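Local coordinates for protein acyl-coenzyme A thioesterase PaaI (Escherichia coli, PDB 1PSU) that hydrolyses acyl-CoA thioesters in phenylacetate degradation, preferring ring-hydroxylated phenylacetyl-CoA substrates, at residues T107-I112 against R126-R131. Residues are numbered along the deposited sequence; the frame is centred on the assembly and turned at random.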
ATOM      1  N   THR B 107      19.276  -8.333  -6.414  1.00 36.52           N
ATOM      2  CA  THR B 107      17.863  -8.553  -6.090  1.00 36.04           C
ATOM      3  C   THR B 107      17.606  -9.365  -4.831  1.00 32.42           C
ATOM      4  O   THR B 107      18.445 -10.142  -4.396  1.00 32.47           O
ATOM      5  CB  THR B 107      17.144  -9.264  -7.257  1.00 37.85           C
ATOM      6  OG1 THR B 107      17.448  -8.586  -8.481  1.00 40.71           O
ATOM      7  CG2 THR B 107      15.632  -9.237  -7.048  1.00 41.55           C
ATOM      8  N   GLY B 108      16.423  -9.186  -4.257  1.00 28.95           N
ATOM      9  CA  GLY B 108      16.069  -9.935  -3.070  1.00 26.01           C
ATOM     10  C   GLY B 108      14.578 -10.192  -2.972  1.00 21.79           C
ATOM     11  O   GLY B 108      13.782  -9.482  -3.576  1.00 22.71           O
ATOM     12  N   VAL B 109      14.207 -11.233  -2.240  1.00 21.58           N
ATOM     13  CA  VAL B 109      12.802 -11.543  -2.026  1.00 21.24           C
ATOM     14  C   VAL B 109      12.594 -11.673  -0.524  1.00 16.91           C
ATOM     15  O   VAL B 109      13.322 -12.394   0.155  1.00 19.43           O
ATOM     16  CB  VAL B 109      12.360 -12.859  -2.702  1.00 21.78           C
ATOM     17  CG1 VAL B 109      10.888 -13.129  -2.374  1.00 20.67           C
ATOM     18  CG2 VAL B 109      12.543 -12.764  -4.216  1.00 22.72           C
ATOM     19  N   TYR B 110      11.599 -10.954  -0.018  1.00 20.04           N
ATOM     20  CA  TYR B 110      11.275 -10.939   1.409  1.00 20.34           C
ATOM     21  C   TYR B 110       9.799 -11.256   1.621  1.00 20.22           C
ATOM     22  O   TYR B 110       8.951 -10.768   0.887  1.00 20.71           O
ATOM     23  CB  TYR B 110      11.566  -9.545   1.988  1.00 19.36           C
ATOM     24  CG  TYR B 110      13.037  -9.174   2.010  1.00 21.32           C
ATOM     25  CD1 TYR B 110      13.745  -8.964   0.825  1.00 23.09           C
ATOM     26  CD2 TYR B 110      13.734  -9.128   3.213  1.00 21.87           C
ATOM     27  CE1 TYR B 110      15.127  -8.733   0.841  1.00 25.39           C
ATOM     28  CE2 TYR B 110      15.113  -8.902   3.252  1.00 25.37           C
ATOM     29  CZ  TYR B 110      15.806  -8.713   2.060  1.00 25.62           C
ATOM     30  OH  TYR B 110      17.177  -8.570   2.094  1.00 26.23           O
ATOM     31  N   ASP B 111       9.513 -12.057   2.642  1.00 21.77           N
ATOM     32  CA  ASP B 111       8.142 -12.428   2.987  1.00 24.02           C
ATOM     33  C   ASP B 111       7.733 -11.673   4.243  1.00 21.58           C
ATOM     34  O   ASP B 111       8.489 -11.628   5.204  1.00 20.00           O
ATOM     35  CB  ASP B 111       8.041 -13.932   3.258  1.00 26.41           C
ATOM     36  CG  ASP B 111       7.906 -14.750   1.985  1.00 32.42           C
ATOM     37  OD1 ASP B 111       8.018 -14.154   0.897  1.00 33.31           O
ATOM     38  OD2 ASP B 111       7.682 -15.984   2.074  1.00 34.63           O
ATOM     39  N   ILE B 112       6.545 -11.080   4.227  1.00 23.68           N
ATOM     40  CA  ILE B 112       6.053 -10.337   5.379  1.00 24.77           C
ATOM     41  C   ILE B 112       4.701 -10.909   5.808  1.00 25.95           C
ATOM     42  O   ILE B 112       3.872 -11.287   4.975  1.00 25.76           O
ATOM     43  CB  ILE B 112       5.865  -8.816   5.058  1.00 22.59           C
ATOM     44  CG1 ILE B 112       7.215  -8.103   4.943  1.00 23.92           C
ATOM     45  CG2 ILE B 112       5.091  -8.138   6.167  1.00 22.35           C
ATOM     46  CD1 ILE B 112       7.994  -8.399   3.670  1.00 25.41           C
ATOM     47  N   ARG B 126       4.516 -10.227   0.000  1.00 23.74           N
ATOM     48  CA  ARG B 126       5.738 -10.743  -0.588  1.00 25.01           C
ATOM     49  C   ARG B 126       6.236  -9.650  -1.507  1.00 22.72           C
ATOM     50  O   ARG B 126       5.512  -9.177  -2.373  1.00 24.38           O
ATOM     51  CB  ARG B 126       5.477 -12.059  -1.335  1.00 26.55           C
ATOM     52  CG  ARG B 126       6.695 -12.596  -2.066  1.00 29.47           C
ATOM     53  CD  ARG B 126       6.522 -14.063  -2.460  1.00 33.69           C
ATOM     54  NE  ARG B 126       6.688 -14.953  -1.305  1.00 36.66           N
ATOM     55  CZ  ARG B 126       6.662 -16.282  -1.362  1.00 35.21           C
ATOM     56  NH1 ARG B 126       6.476 -16.902  -2.526  1.00 35.70           N
ATOM     57  NH2 ARG B 126       6.814 -16.991  -0.252  1.00 36.57           N
ATOM     58  N   GLY B 127       7.464  -9.207  -1.285  1.00 23.93           N
ATOM     59  CA  GLY B 127       7.987  -8.155  -2.127  1.00 23.94           C
ATOM     60  C   GLY B 127       9.371  -8.448  -2.658  1.00 23.37           C
ATOM     61  O   GLY B 127      10.151  -9.176  -2.041  1.00 23.27           O
ATOM     62  N   LYS B 128       9.675  -7.873  -3.815  1.00 24.45           N
ATOM     63  CA  LYS B 128      10.975  -8.070  -4.420  1.00 24.72           C
ATOM     64  C   LYS B 128      11.722  -6.756  -4.265  1.00 24.12           C
ATOM     65  O   LYS B 128      11.177  -5.692  -4.530  1.00 23.44           O
ATOM     66  CB  LYS B 128      10.856  -8.439  -5.904  1.00 24.15           C
ATOM     67  CG  LYS B 128      12.135  -9.110  -6.438  1.00 34.37           C
ATOM     68  CD  LYS B 128      12.197  -9.236  -7.958  1.00 39.86           C
ATOM     69  CE  LYS B 128      12.846  -8.009  -8.617  1.00 43.64           C
ATOM     70  NZ  LYS B 128      12.969  -8.149 -10.112  1.00 44.38           N
ATOM     71  N   SER B 129      12.964  -6.828  -3.804  1.00 25.69           N
ATOM     72  CA  SER B 129      13.751  -5.619  -3.623  1.00 26.13           C
ATOM     73  C   SER B 129      14.802  -5.481  -4.723  1.00 27.26           C
ATOM     74  O   SER B 129      15.181  -6.457  -5.358  1.00 25.13           O
ATOM     75  CB  SER B 129      14.422  -5.634  -2.247  1.00 24.94           C
ATOM     76  OG  SER B 129      15.276  -6.746  -2.096  1.00 25.74           O
ATOM     77  N   HIS B 130      15.279  -4.257  -4.911  1.00 28.84           N
ATOM     78  CA  HIS B 130      16.283  -3.923  -5.913  1.00 32.12           C
ATOM     79  C   HIS B 130      17.241  -2.922  -5.258  1.00 31.30           C
ATOM     80  O   HIS B 130      16.811  -1.869  -4.797  1.00 28.56           O
ATOM     81  CB  HIS B 130      15.570  -3.302  -7.125  1.00 35.35           C
ATOM     82  CG  HIS B 130      16.485  -2.728  -8.158  1.00 42.26           C
ATOM     83  ND1 HIS B 130      16.979  -1.443  -8.088  1.00 44.98           N
ATOM     84  CD2 HIS B 130      16.974  -3.259  -9.306  1.00 44.52           C
ATOM     85  CE1 HIS B 130      17.733  -1.207  -9.149  1.00 46.45           C
ATOM     86  NE2 HIS B 130      17.745  -2.290  -9.901  1.00 47.03           N
ATOM     87  N   ARG B 131      18.526  -3.251  -5.189  1.00 33.20           N
ATOM     88  CA  ARG B 131      19.483  -2.330  -4.580  1.00 37.09           C
ATOM     89  C   ARG B 131      19.793  -1.128  -5.464  1.00 39.06           C
ATOM     90  O   ARG B 131      19.827  -1.238  -6.685  1.00 37.28           O
ATOM     91  CB  ARG B 131      20.758  -3.083  -4.197  1.00 35.64           C
ATOM     92  CG  ARG B 131      20.573  -3.793  -2.881  1.00 35.97           C
ATOM     93  CD  ARG B 131      21.588  -4.849  -2.608  1.00 35.82           C
ATOM     94  NE  ARG B 131      21.313  -5.466  -1.316  1.00 34.98           N
ATOM     95  CZ  ARG B 131      22.038  -6.437  -0.783  1.00 35.56           C
ATOM     96  NH1 ARG B 131      23.096  -6.919  -1.426  1.00 34.94           N
ATOM     97  NH2 ARG B 131      21.700  -6.923   0.397  1.00 36.76           N
TER
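R126 and D111 form a non-hydrogen-bonded antiparallel pair, their side chains side by side on the face of V109 and K128. R126 starts extended (chi1 176°), and a bend at chi3 (-76°) turns its guanidinium onto the carboxylate. CB, CG and CD run alongside D111 OD1, with V109 CG1 a looser neighbour of CG. R126 NE bonds D111 OD1 at 2.7 Å, tilted out of the carboxylate plane; R126 CZ faces D111 OD1 (3.4 Å), and R126 NH2 meets the syn lone pair of D111 OD2, also at 2.7 Å. Only 13° from coplanar, the flat groups make the side-on salt bridge that suits an arginine. D111 OD2 also pairs with R101, so an alanine here would probably leave two close guanidinium groups without their shared counter-charge. On the other face glycine suits G108, since a CB would collide with S129 OG, which lies obliquely by the Y110 ring, 3.5 Å from Y110 CE1. Tyrosine fits because its ring packs on A67 and C68 of helix 53-69 while OH hydrogen-bonds Q103 and Q71. Backbone bonds pair G108 with S129 and Y110 with G127: a beta hairpin of the hot dog fold, whose sheet wraps the long helix.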